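Local coordinates for NADPH-flavin oxidoreductase (Helicobacter pylori, PDB 2H0U), which catalyses the NAD(P)H-dependent reduction of flavins with bound FMN, and belongs to the nitroreductase family of dimeric flavoenzymes, at the interface of chains A and B. Residues are numbered along the deposited sequence; one frame, centred on the assembly and turned at random. Chains: chain A/B, NADPH-flavin oxidoreductase.

Contact 1: the interface of chains A and B. Residues chain A 215-217; chain B 55-56, 180.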
ATOM      1  N   VAL A 215     -19.616   2.203 -10.334  1.00 17.64           N
ATOM      2  CA  VAL A 215     -20.086   3.513  -9.892  1.00 18.49           C
ATOM      3  C   VAL A 215     -21.371   3.293  -9.071  1.00 19.34           C
ATOM      4  O   VAL A 215     -22.290   2.583  -9.497  1.00 17.20           O
ATOM      5  CB  VAL A 215     -20.317   4.455 -11.092  1.00 19.43           C
ATOM      6  CG1 VAL A 215     -20.789   5.845 -10.655  1.00 19.68           C
ATOM      7  CG2 VAL A 215     -19.035   4.570 -11.951  1.00 20.34           C
ATOM      8  N   ILE A 216     -21.417   3.878  -7.879  1.00 20.45           N
ATOM      9  CA  ILE A 216     -22.612   3.843  -7.068  1.00 22.34           C
ATOM     10  C   ILE A 216     -23.491   5.003  -7.559  1.00 24.29           C
ATOM     11  O   ILE A 216     -23.128   6.184  -7.432  1.00 22.16           O
ATOM     12  CB  ILE A 216     -22.333   3.988  -5.547  1.00 22.23           C
ATOM     13  CG1 ILE A 216     -21.537   2.784  -5.007  1.00 24.77           C
ATOM     14  CG2 ILE A 216     -23.658   4.150  -4.773  1.00 20.88           C
ATOM     15  CD1 ILE A 216     -20.839   3.051  -3.669  1.00 23.44           C
ATOM     16  N   GLU A 217     -24.647   4.621  -8.105  1.00 26.68           N
ATOM     17  CA  GLU A 217     -25.605   5.520  -8.757  1.00 29.71           C
ATOM     18  C   GLU A 217     -24.956   6.364  -9.848  1.00 31.06           C
ATOM     19  O   GLU A 217     -24.943   5.941 -11.030  1.00 33.54           O
ATOM     20  CB  GLU A 217     -26.446   6.410  -7.718  1.00 28.50           C
TER
ATOM     21  N   LYS B  55     -20.605   8.291  -6.311  1.00 21.12           N
ATOM     22  CA  LYS B  55     -21.084   9.426  -7.093  1.00 24.20           C
ATOM     23  C   LYS B  55     -22.376   9.944  -6.456  1.00 25.25           C
ATOM     24  O   LYS B  55     -22.605  11.158  -6.385  1.00 26.89           O
ATOM     25  CB  LYS B  55     -21.309   8.996  -8.546  1.00 24.23           C
ATOM     26  CG  LYS B  55     -21.669  10.102  -9.490  1.00 27.59           C
ATOM     27  CD  LYS B  55     -21.053   9.845 -10.854  1.00 29.06           C
ATOM     28  CE  LYS B  55     -21.477  10.904 -11.864  1.00 31.78           C
ATOM     29  NZ  LYS B  55     -22.624  10.426 -12.718  1.00 33.76           N
ATOM     30  N   ASN B  56     -23.205   9.010  -5.987  1.00 26.55           N
ATOM     31  CA  ASN B  56     -24.538   9.301  -5.430  1.00 26.03           C
ATOM     32  C   ASN B  56     -24.529  10.406  -4.356  1.00 26.60           C
ATOM     33  O   ASN B  56     -24.150  10.185  -3.191  1.00 25.54           O
ATOM     34  CB  ASN B  56     -25.145   8.024  -4.884  1.00 26.82           C
ATOM     35  N   TYR B 180     -24.587  -2.538  -2.336  1.00 16.86           N
ATOM     36  CA  TYR B 180     -23.301  -2.353  -3.026  1.00 16.65           C
ATOM     37  C   TYR B 180     -22.151  -3.040  -2.280  1.00 16.68           C
ATOM     38  O   TYR B 180     -20.979  -2.858  -2.617  1.00 17.15           O
ATOM     39  CB  TYR B 180     -23.001  -0.863  -3.253  1.00 17.12           C
ATOM     40  CG  TYR B 180     -23.875  -0.239  -4.322  1.00 17.91           C
ATOM     41  CD1 TYR B 180     -23.500  -0.313  -5.655  1.00 15.80           C
ATOM     42  CD2 TYR B 180     -25.062   0.402  -4.000  1.00 17.53           C
ATOM     43  CE1 TYR B 180     -24.273   0.234  -6.636  1.00 16.88           C
ATOM     44  CE2 TYR B 180     -25.862   0.952  -5.005  1.00 18.69           C
ATOM     45  CZ  TYR B 180     -25.437   0.848  -6.314  1.00 17.54           C
ATOM     46  OH  TYR B 180     -26.155   1.364  -7.354  1.00 20.04           O
TER
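The carbonyl oxygen O of A:Ile216 draws two backbone N-H groups of chain B: B:Asn56 N donates a hydrogen bond of 3.2 Å to A:Ile216 O, and the N-H of B:Lys55 adds a weak one. The bond from B:Asn56 is bent, 138° at the hydrogen, with its donor tilted from the carbonyl plane. As usual in the nitroreductase family, the C-terminal arm reaches over to the partner subunit, and here the end of strand 213-216 is caught by the loop following strand 49-54. On the other side of the arm, A:Ile216 lies over one face of the B:Tyr180 ring, its CG1 3.7 Å from B:Tyr180 CD1 and offset toward the rim. CG2, anti to the backbone N, meets the same ring, so the two branches from CB both rest on one face, CG1 toward CD1 and CG2 toward CE2. A beta-branched residue suits this place because it spreads two arms over an aromatic surface while keeping the backbone extended. A:Val215 uses CG1, which its chi1 of -179° sets anti to N, to cover the aliphatic stem of B:Lys55, 3.8 Å from B:Lys55 CB. The CB atoms of A:Glu217 and B:Asn56, whose side chains are incompletely modelled, meet at 3.5 Å.

Contact 2: the interface of chains A and B. Residues chain A 34, 50-53; chain B 211-214.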
ATOM      1  N   VAL A  34      15.140   6.167  -1.728  1.00  6.69           N
ATOM      2  CA  VAL A  34      14.979   6.074  -0.261  1.00  7.33           C
ATOM      3  C   VAL A  34      14.202   7.311   0.216  1.00  7.82           C
ATOM      4  O   VAL A  34      13.308   7.208   1.065  1.00  6.38           O
ATOM      5  CB  VAL A  34      16.352   6.041   0.476  1.00  8.69           C
ATOM      6  CG1 VAL A  34      16.117   6.154   2.011  1.00  8.11           C
ATOM      7  CG2 VAL A  34      17.071   4.768   0.156  1.00  8.44           C
ATOM      8  N   LYS A  50      10.238   1.396   9.405  1.00  8.62           N
ATOM      9  CA  LYS A  50      11.668   1.599   9.231  1.00  8.74           C
ATOM     10  C   LYS A  50      12.105   0.650   8.134  1.00  9.36           C
ATOM     11  O   LYS A  50      11.727  -0.530   8.156  1.00  8.29           O
ATOM     12  CB  LYS A  50      12.448   1.274  10.517  1.00  9.03           C
ATOM     13  CG  LYS A  50      13.971   1.482  10.322  1.00  9.43           C
ATOM     14  CD  LYS A  50      14.709   1.470  11.660  1.00 14.02           C
ATOM     15  CE  LYS A  50      16.218   1.680  11.387  1.00 18.62           C
ATOM     16  NZ  LYS A  50      17.024   1.878  12.637  1.00 25.04           N
HETATM   17  N   MSE A  51      12.894   1.161   7.194  1.00  7.79           N
HETATM   18  CA  MSE A  51      13.394   0.340   6.076  1.00  9.69           C
HETATM   19  C   MSE A  51      14.823  -0.145   6.310  1.00  9.07           C
HETATM   20  O   MSE A  51      15.669   0.650   6.751  1.00  8.86           O
HETATM   21  CB  MSE A  51      13.402   1.206   4.810  1.00  7.83           C
HETATM   22  CG  MSE A  51      11.976   1.545   4.339  1.00  9.66           C
HETATM   23 SE   MSE A  51      11.973   2.643   2.735  1.00 19.11          SE
HETATM   24  CE  MSE A  51      12.655   4.272   3.534  1.00 11.82           C
ATOM     25  N   LEU A  52      15.132  -1.377   5.890  1.00  7.99           N
ATOM     26  CA  LEU A  52      16.484  -1.888   5.938  1.00  8.89           C
ATOM     27  C   LEU A  52      16.949  -2.234   4.539  1.00  9.87           C
ATOM     28  O   LEU A  52      16.226  -2.914   3.803  1.00  9.74           O
ATOM     29  CB  LEU A  52      16.599  -3.163   6.837  1.00  7.77           C
ATOM     30  CG  LEU A  52      15.965  -3.137   8.234  1.00  9.83           C
ATOM     31  CD1 LEU A  52      15.962  -4.506   8.910  1.00 10.59           C
ATOM     32  CD2 LEU A  52      16.651  -2.088   9.147  1.00 10.73           C
ATOM     33  N   LEU A  53      18.145  -1.764   4.175  1.00  9.77           N
ATOM     34  CA  LEU A  53      18.796  -2.239   2.947  1.00 10.65           C
ATOM     35  C   LEU A  53      19.681  -3.452   3.263  1.00 12.52           C
ATOM     36  O   LEU A  53      20.651  -3.347   4.036  1.00 12.21           O
ATOM     37  CB  LEU A  53      19.640  -1.152   2.287  1.00 10.95           C
ATOM     38  CG  LEU A  53      20.364  -1.581   0.988  1.00  9.92           C
ATOM     39  CD1 LEU A  53      19.355  -1.772  -0.168  1.00 11.00           C
ATOM     40  CD2 LEU A  53      21.455  -0.591   0.586  1.00 10.87           C
TER
ATOM     41  N   VAL B 211      16.694   7.912  10.806  1.00 17.90           N
ATOM     42  CA  VAL B 211      15.697   7.343  11.705  1.00 18.18           C
ATOM     43  C   VAL B 211      14.843   6.207  11.035  1.00 17.44           C
ATOM     44  O   VAL B 211      14.509   5.209  11.686  1.00 17.02           O
ATOM     45  CB  VAL B 211      14.804   8.456  12.300  1.00 17.93           C
ATOM     46  CG1 VAL B 211      13.761   7.862  13.170  1.00 21.36           C
ATOM     47  CG2 VAL B 211      15.654   9.433  13.116  1.00 20.21           C
ATOM     48  N   ILE B 212      14.529   6.355   9.750  1.00 16.04           N
ATOM     49  CA  ILE B 212      13.612   5.439   9.074  1.00 16.19           C
ATOM     50  C   ILE B 212      14.285   4.546   8.012  1.00 16.31           C
ATOM     51  O   ILE B 212      13.615   3.819   7.279  1.00 16.15           O
ATOM     52  CB  ILE B 212      12.353   6.195   8.515  1.00 14.80           C
ATOM     53  CG1 ILE B 212      12.762   7.432   7.678  1.00 16.01           C
ATOM     54  CG2 ILE B 212      11.425   6.588   9.726  1.00 15.40           C
ATOM     55  CD1 ILE B 212      13.436   7.084   6.307  1.00 16.06           C
ATOM     56  N   TYR B 213      15.616   4.578   7.973  1.00 17.37           N
ATOM     57  CA  TYR B 213      16.350   3.819   6.961  1.00 16.52           C
ATOM     58  C   TYR B 213      17.714   3.443   7.477  1.00 16.89           C
ATOM     59  O   TYR B 213      18.445   4.305   7.995  1.00 15.40           O
ATOM     60  CB  TYR B 213      16.487   4.641   5.689  1.00 16.52           C
ATOM     61  CG  TYR B 213      17.359   3.975   4.626  1.00 16.40           C
ATOM     62  CD1 TYR B 213      16.881   2.897   3.856  1.00 16.71           C
ATOM     63  CD2 TYR B 213      18.637   4.467   4.362  1.00 16.44           C
ATOM     64  CE1 TYR B 213      17.699   2.312   2.861  1.00 16.63           C
ATOM     65  CE2 TYR B 213      19.438   3.903   3.403  1.00 17.31           C
ATOM     66  CZ  TYR B 213      18.971   2.827   2.661  1.00 16.53           C
ATOM     67  OH  TYR B 213      19.800   2.296   1.701  1.00 16.16           O
ATOM     68  N   GLU B 214      18.067   2.171   7.322  1.00 16.53           N
ATOM     69  CA  GLU B 214      19.383   1.721   7.753  1.00 17.79           C
ATOM     70  C   GLU B 214      19.965   0.647   6.813  1.00 17.94           C
ATOM     71  O   GLU B 214      19.239  -0.204   6.300  1.00 18.59           O
ATOM     72  CB  GLU B 214      19.266   1.220   9.200  1.00 17.54           C
ATOM     73  CG  GLU B 214      20.355   0.331   9.644  1.00 21.77           C
ATOM     74  CD  GLU B 214      20.273   0.027  11.117  1.00 25.90           C
ATOM     75  OE1 GLU B 214      19.142  -0.132  11.622  1.00 25.37           O
ATOM     76  OE2 GLU B 214      21.345  -0.035  11.750  1.00 27.71           O
TER
HETATM   77  O   HOH W   1      15.574   4.405  13.938  1.00 27.12           O
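Strand 213-216 of chain B runs parallel to strand 49-54 of chain A, joined by backbone hydrogen bonds from A:Met51 N to B:Ile212 O (2.8 Å), from B:Glu214 N to A:Met51 O and from A:Leu53 N to B:Glu214 O. To one side of this paired backbone lies the ring of B:Tyr213. A:Val34, from helix 27-38, crosses it at about a right angle and sets CG1 over the face, 3.6 Å from B:Tyr213 CG, while its CG2 reaches the far end near CZ. A:Met51, a selenomethionine, brings CB to the ring edge, and the phenol OH of B:Tyr213 lies 3.5 Å from A:Leu53 CB. A flat tyrosine can thus lie between helix and strand while its tip runs alongside a leucine. On the opposite side A:Lys50, extended throughout (chi1 180°), carries its ammonium to B:Glu214, where NZ forms a salt bridge of 3.1 Å with OE1 from above the carboxylate plane. Its last methylene, CE, packs against B:Glu214 CB, while CD passes the carbonyl oxygen of B:Val211. A water links A:Lys50 NZ to that oxygen. The site lies where helix 209-212 of one subunit gives way to its last strand, which extends the sheet of the other.

Contact 3: the interface of chains A and B. Residues chain A 126-128, 133, 140; chain B 132, 136, 168.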
HETATM    1  N   MSE A 126     -11.777   1.395  13.531  1.00 19.47           N
HETATM    2  CA  MSE A 126     -10.963   0.418  12.790  1.00 23.69           C
HETATM    3  C   MSE A 126     -10.798  -0.966  13.446  1.00 21.23           C
HETATM    4  O   MSE A 126     -10.177  -1.882  12.873  1.00 20.95           O
HETATM    5  CB  MSE A 126      -9.580   1.028  12.482  1.00 22.41           C
HETATM    6  CG  MSE A 126      -9.698   2.341  11.812  1.00 24.10           C
HETATM    7 SE   MSE A 126      -8.262   2.680  10.549  1.00 41.26          SE
HETATM    8  CE  MSE A 126      -7.540   0.916  10.186  1.00 31.12           C
ATOM      9  N   LYS A 127     -11.350  -1.104  14.647  1.00 21.32           N
ATOM     10  CA  LYS A 127     -11.339  -2.372  15.369  1.00 20.43           C
ATOM     11  C   LYS A 127      -9.902  -2.901  15.530  1.00 19.46           C
ATOM     12  O   LYS A 127      -9.641  -4.079  15.258  1.00 18.34           O
ATOM     13  CB  LYS A 127     -12.223  -3.412  14.639  1.00 20.84           C
ATOM     14  CG  LYS A 127     -13.727  -3.079  14.618  1.00 22.11           C
ATOM     15  CD  LYS A 127     -14.195  -2.550  15.966  1.00 29.46           C
ATOM     16  CE  LYS A 127     -14.091  -3.588  17.110  1.00 32.83           C
ATOM     17  NZ  LYS A 127     -14.826  -3.145  18.330  1.00 33.86           N
ATOM     18  N   LEU A 128      -8.980  -2.021  15.927  1.00 17.89           N
ATOM     19  CA  LEU A 128      -7.575  -2.422  16.145  1.00 18.73           C
ATOM     20  C   LEU A 128      -7.453  -2.789  17.608  1.00 19.34           C
ATOM     21  O   LEU A 128      -7.038  -1.965  18.443  1.00 18.76           O
ATOM     22  CB  LEU A 128      -6.593  -1.301  15.802  1.00 18.78           C
ATOM     23  CG  LEU A 128      -6.718  -0.726  14.387  1.00 17.69           C
ATOM     24  CD1 LEU A 128      -5.602   0.272  14.114  1.00 20.90           C
ATOM     25  CD2 LEU A 128      -6.684  -1.871  13.352  1.00 18.17           C
ATOM     26  N   SER A 133      -3.762  -7.091  14.863  1.00 11.19           N
ATOM     27  CA  SER A 133      -4.518  -6.120  14.072  1.00 12.49           C
ATOM     28  C   SER A 133      -3.796  -4.764  14.022  1.00 12.56           C
ATOM     29  O   SER A 133      -3.776  -4.102  12.968  1.00 10.19           O
ATOM     30  CB  SER A 133      -6.004  -6.039  14.542  1.00 14.11           C
ATOM     31  OG  SER A 133      -6.092  -5.492  15.836  1.00 17.54           O
ATOM     32  N   LYS A 140       0.025  -2.051   6.550  1.00  6.93           N
ATOM     33  CA  LYS A 140      -0.664  -1.399   5.411  1.00  7.49           C
ATOM     34  C   LYS A 140       0.025  -0.079   4.982  1.00  7.69           C
ATOM     35  O   LYS A 140       0.143   0.209   3.770  1.00  8.12           O
ATOM     36  CB  LYS A 140      -2.154  -1.147   5.774  1.00  7.52           C
ATOM     37  CG  LYS A 140      -2.985  -2.451   5.856  1.00  7.66           C
ATOM     38  CD  LYS A 140      -4.447  -2.139   6.327  1.00  8.14           C
ATOM     39  CE  LYS A 140      -5.066  -3.453   6.843  1.00 11.45           C
ATOM     40  NZ  LYS A 140      -6.568  -3.239   7.011  1.00 14.36           N
TER
ATOM     41  N   ARG B 132      -9.952 -12.401   9.944  1.00 13.34           N
ATOM     42  CA  ARG B 132      -9.408 -11.040  10.000  1.00 13.14           C
ATOM     43  C   ARG B 132      -8.012 -10.928   9.389  1.00 13.07           C
ATOM     44  O   ARG B 132      -7.752  -9.974   8.628  1.00 12.26           O
ATOM     45  CB  ARG B 132      -9.443 -10.508  11.447  1.00 15.44           C
ATOM     46  CG  ARG B 132      -8.645  -9.220  11.673  1.00 15.26           C
ATOM     47  CD  ARG B 132      -9.454  -8.049  11.196  1.00 16.72           C
ATOM     48  NE  ARG B 132      -8.859  -6.723  11.427  1.00 18.07           N
ATOM     49  CZ  ARG B 132      -9.182  -5.921  12.443  1.00 21.19           C
ATOM     50  NH1 ARG B 132     -10.028  -6.329  13.396  1.00 19.08           N
ATOM     51  NH2 ARG B 132      -8.632  -4.716  12.535  1.00 18.24           N
ATOM     52  N   ASP B 136      -7.137  -8.604   6.225  1.00  9.92           N
ATOM     53  CA  ASP B 136      -6.129  -7.530   6.271  1.00 10.64           C
ATOM     54  C   ASP B 136      -5.001  -7.738   5.264  1.00 10.51           C
ATOM     55  O   ASP B 136      -4.426  -6.768   4.789  1.00  9.04           O
ATOM     56  CB  ASP B 136      -5.565  -7.321   7.665  1.00 10.46           C
ATOM     57  CG  ASP B 136      -6.521  -6.578   8.572  1.00 12.75           C
ATOM     58  OD1 ASP B 136      -7.390  -5.824   8.072  1.00 12.99           O
ATOM     59  OD2 ASP B 136      -6.413  -6.746   9.804  1.00 14.77           O
ATOM     60  N   GLN B 168     -16.024   1.685  10.291  1.00 15.52           N
ATOM     61  CA  GLN B 168     -16.095   0.618   9.285  1.00 17.13           C
ATOM     62  C   GLN B 168     -17.380  -0.191   9.392  1.00 17.71           C
ATOM     63  O   GLN B 168     -17.923  -0.659   8.381  1.00 16.75           O
ATOM     64  CB  GLN B 168     -14.894  -0.299   9.353  1.00 17.40           C
ATOM     65  CG  GLN B 168     -14.891  -1.288  10.503  1.00 20.77           C
ATOM     66  CD  GLN B 168     -13.772  -2.295  10.341  1.00 25.72           C
ATOM     67  OE1 GLN B 168     -12.647  -1.926  10.009  1.00 23.85           O
ATOM     68  NE2 GLN B 168     -14.074  -3.565  10.566  1.00 24.78           N
TER
HETATM   69  O   HOH W   2      -5.649  -4.431  11.025  1.00 18.63           O
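The loop between helices 113-125 and 131-155 of chain A receives B:Arg132, near the start of helix 131-155 of chain B, while farther along the same helices of both chains face each other through A:Lys140 and B:Asp136. The guanidinium of B:Arg132 meets the backbone end-on: NH1 at 2.9 Å and NH2 at 3.0 Å both donate to the carbonyl oxygen O of A:Lys127, approaching from the same face of the carbonyl group. That oxygen lies close to the guanidinium plane, so a broad, flat cation with several N-H groups can hold it with two of them. A bend at chi2 (80°) turns the arginine chain toward the loop. A:Ser133 lays CB over one guanidinium face, 3.6 Å from B:Arg132 NH2, and A:Leu128 CD2 also touches NH2. Within chain B the third nitrogen, B:Arg132 NE, forms a salt bridge of 2.9 Å with OD2 of B:Asp136, on the syn side but tilted out of the carboxylate plane, which helps to fix the rotation of the guanidinium. The other oxygen, B:Asp136 OD1, receives A:Lys140 NZ at 2.9 Å from above the carboxylate plane. B:Asp136 therefore stands between two basic groups and probably eases their mutual repulsion. A water 2.7 Å from B:Asp136 OD2 also joins the carbonyl oxygen of A:Ser133. The site sits between the long helices 131-155 that pair across the two-fold axis, with B:Gln168, opening helix 168-178, at its margin.

Contact 4: the interface of chains A and B. Residues chain A 52-54, 175, 180; chain B 214-217.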
ATOM      1  N   LEU A  52      15.132  -1.377   5.890  1.00  7.99           N
ATOM      2  CA  LEU A  52      16.484  -1.888   5.938  1.00  8.89           C
ATOM      3  C   LEU A  52      16.949  -2.234   4.539  1.00  9.87           C
ATOM      4  O   LEU A  52      16.226  -2.914   3.803  1.00  9.74           O
ATOM      5  CB  LEU A  52      16.599  -3.163   6.837  1.00  7.77           C
ATOM      6  CG  LEU A  52      15.965  -3.137   8.234  1.00  9.83           C
ATOM      7  CD1 LEU A  52      15.962  -4.506   8.910  1.00 10.59           C
ATOM      8  CD2 LEU A  52      16.651  -2.088   9.147  1.00 10.73           C
ATOM      9  N   LEU A  53      18.145  -1.764   4.175  1.00  9.77           N
ATOM     10  CA  LEU A  53      18.796  -2.239   2.947  1.00 10.65           C
ATOM     11  C   LEU A  53      19.681  -3.452   3.263  1.00 12.52           C
ATOM     12  O   LEU A  53      20.651  -3.347   4.036  1.00 12.21           O
ATOM     13  CB  LEU A  53      19.640  -1.152   2.287  1.00 10.95           C
ATOM     14  CG  LEU A  53      20.364  -1.581   0.988  1.00  9.92           C
ATOM     15  CD1 LEU A  53      19.355  -1.772  -0.168  1.00 11.00           C
ATOM     16  CD2 LEU A  53      21.455  -0.591   0.586  1.00 10.87           C
ATOM     17  N   LEU A  54      19.332  -4.590   2.676  1.00 13.34           N
ATOM     18  CA  LEU A  54      20.126  -5.788   2.877  1.00 16.74           C
ATOM     19  C   LEU A  54      21.247  -5.732   1.857  1.00 18.65           C
ATOM     20  O   LEU A  54      21.053  -6.063   0.700  1.00 18.47           O
ATOM     21  CB  LEU A  54      19.281  -7.064   2.795  1.00 15.00           C
ATOM     22  CG  LEU A  54      19.987  -8.352   3.287  1.00 18.67           C
ATOM     23  CD1 LEU A  54      20.587  -8.203   4.691  1.00 20.53           C
ATOM     24  CD2 LEU A  54      19.044  -9.534   3.268  1.00 17.86           C
ATOM     25  N   LEU A 175      16.976 -11.761  11.632  1.00 18.52           N
ATOM     26  CA  LEU A 175      17.251 -10.342  11.840  1.00 18.53           C
ATOM     27  C   LEU A 175      17.513 -10.004  13.319  1.00 19.15           C
ATOM     28  O   LEU A 175      18.446  -9.225  13.633  1.00 19.04           O
ATOM     29  CB  LEU A 175      16.110  -9.493  11.266  1.00 17.49           C
ATOM     30  CG  LEU A 175      16.048  -9.389   9.742  1.00 16.98           C
ATOM     31  CD1 LEU A 175      14.802  -8.620   9.297  1.00 13.19           C
ATOM     32  CD2 LEU A 175      17.321  -8.705   9.178  1.00 16.42           C
ATOM     33  N   TYR A 180      19.400  -6.516  14.057  1.00 16.86           N
ATOM     34  CA  TYR A 180      18.807  -5.492  13.182  1.00 16.65           C
ATOM     35  C   TYR A 180      17.278  -5.467  13.293  1.00 16.68           C
ATOM     36  O   TYR A 180      16.597  -4.790  12.519  1.00 17.15           O
ATOM     37  CB  TYR A 180      19.253  -5.680  11.724  1.00 17.12           C
ATOM     38  CG  TYR A 180      20.702  -5.301  11.494  1.00 17.91           C
ATOM     39  CD1 TYR A 180      21.038  -3.984  11.218  1.00 15.80           C
ATOM     40  CD2 TYR A 180      21.715  -6.245  11.564  1.00 17.53           C
ATOM     41  CE1 TYR A 180      22.336  -3.616  11.015  1.00 16.88           C
ATOM     42  CE2 TYR A 180      23.046  -5.868  11.369  1.00 18.69           C
ATOM     43  CZ  TYR A 180      23.321  -4.543  11.098  1.00 17.54           C
ATOM     44  OH  TYR A 180      24.592  -4.093  10.887  1.00 20.04           O
TER
ATOM     45  N   GLU B 214      18.067   2.171   7.322  1.00 16.53           N
ATOM     46  CA  GLU B 214      19.383   1.721   7.753  1.00 17.79           C
ATOM     47  C   GLU B 214      19.965   0.647   6.813  1.00 17.94           C
ATOM     48  O   GLU B 214      19.239  -0.204   6.300  1.00 18.59           O
ATOM     49  CB  GLU B 214      19.266   1.220   9.200  1.00 17.54           C
ATOM     50  CG  GLU B 214      20.355   0.331   9.644  1.00 21.77           C
ATOM     51  CD  GLU B 214      20.273   0.027  11.117  1.00 25.90           C
ATOM     52  OE1 GLU B 214      19.142  -0.132  11.622  1.00 25.37           O
ATOM     53  OE2 GLU B 214      21.345  -0.035  11.750  1.00 27.71           O
ATOM     54  N   VAL B 215      21.273   0.689   6.591  1.00 17.64           N
ATOM     55  CA  VAL B 215      21.922  -0.309   5.745  1.00 18.49           C
ATOM     56  C   VAL B 215      22.436  -1.433   6.664  1.00 19.34           C
ATOM     57  O   VAL B 215      23.094  -1.179   7.680  1.00 17.20           O
ATOM     58  CB  VAL B 215      23.053   0.322   4.908  1.00 19.43           C
ATOM     59  CG1 VAL B 215      23.737  -0.699   3.993  1.00 19.68           C
ATOM     60  CG2 VAL B 215      22.520   1.513   4.076  1.00 20.34           C
ATOM     61  N   ILE B 216      22.107  -2.674   6.320  1.00 20.45           N
ATOM     62  CA  ILE B 216      22.627  -3.817   7.034  1.00 22.34           C
ATOM     63  C   ILE B 216      23.998  -4.117   6.412  1.00 24.29           C
ATOM     64  O   ILE B 216      24.103  -4.482   5.229  1.00 22.16           O
ATOM     65  CB  ILE B 216      21.713  -5.069   6.948  1.00 22.23           C
ATOM     66  CG1 ILE B 216      20.365  -4.829   7.654  1.00 24.77           C
ATOM     67  CG2 ILE B 216      22.428  -6.297   7.552  1.00 20.88           C
ATOM     68  CD1 ILE B 216      19.261  -5.806   7.235  1.00 23.44           C
ATOM     69  N   GLU B 217      25.026  -3.959   7.248  1.00 26.68           N
ATOM     70  CA  GLU B 217      26.440  -4.063   6.871  1.00 29.71           C
ATOM     71  C   GLU B 217      26.793  -3.157   5.697  1.00 31.06           C
ATOM     72  O   GLU B 217      27.205  -1.993   5.918  1.00 33.54           O
ATOM     73  CB  GLU B 217      26.923  -5.577   6.640  1.00 28.50           C
TER
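B:Ile216 reaches into a pocket of chain A formed by A:Leu52, A:Leu54, A:Leu175 and A:Tyr180. The terminal B:Ile216 CD1 does much of the work, lying 3.7 Å from A:Leu54 CD1 and 3.8 Å from A:Leu52 CB, with A:Leu175 CD2, from helix 168-178, closing in at about a right angle. CG1, which chi1 of -65° places anti to the carbonyl carbon, lies on the face of the A:Tyr180 ring, and CG2 is shared between that ring and A:Leu54. Isoleucine suits this hydrophobic pocket because its longer branch fills the depth while the shorter one broadens the contact. The backbone beneath holds it in register: B:Ile216 N donates a nearly straight hydrogen bond of 2.8 Å to A:Leu53 O, continuing the parallel pairing of strands 49-54 and 213-216. One residue earlier in the arm, B:Val215 turns away from the pocket, and its CG1 runs alongside A:Leu53 CD2 at 4.1 Å. B:Glu214 comes to the CD1/CE1 edge of the A:Tyr180 ring, the carboxylate and ring planes 69° apart. The partly positive C-H edge of the ring may tolerate the carboxylate, while the face takes the aliphatic branches of B:Ile216. Of that carboxylate, the oxygen B:Glu214 OE2 comes nearest the ring, 3.8 Å from A:Tyr180 CE1.

Contacts 2 and 4 are one continuous stretch, the centres of their C-alpha atoms about 8 Å apart and A:Leu52, A:Leu53 and B:Glu214 common to both; together they follow the chain B arm from helix 209-212 to the C-terminus. Contact 1 is part of the symmetry-related arm contact, between the same centres about 41 Å from contact 2 and 46 Å from contact 4. Contact 3 lies between, its centre about 25 Å from those of contacts 1 and 2 and 29 Å from that of contact 4. Polar bonds at the helical core and reciprocal strand exchange at both ends thus tie the subunits together, consistent with an intertwined dimer.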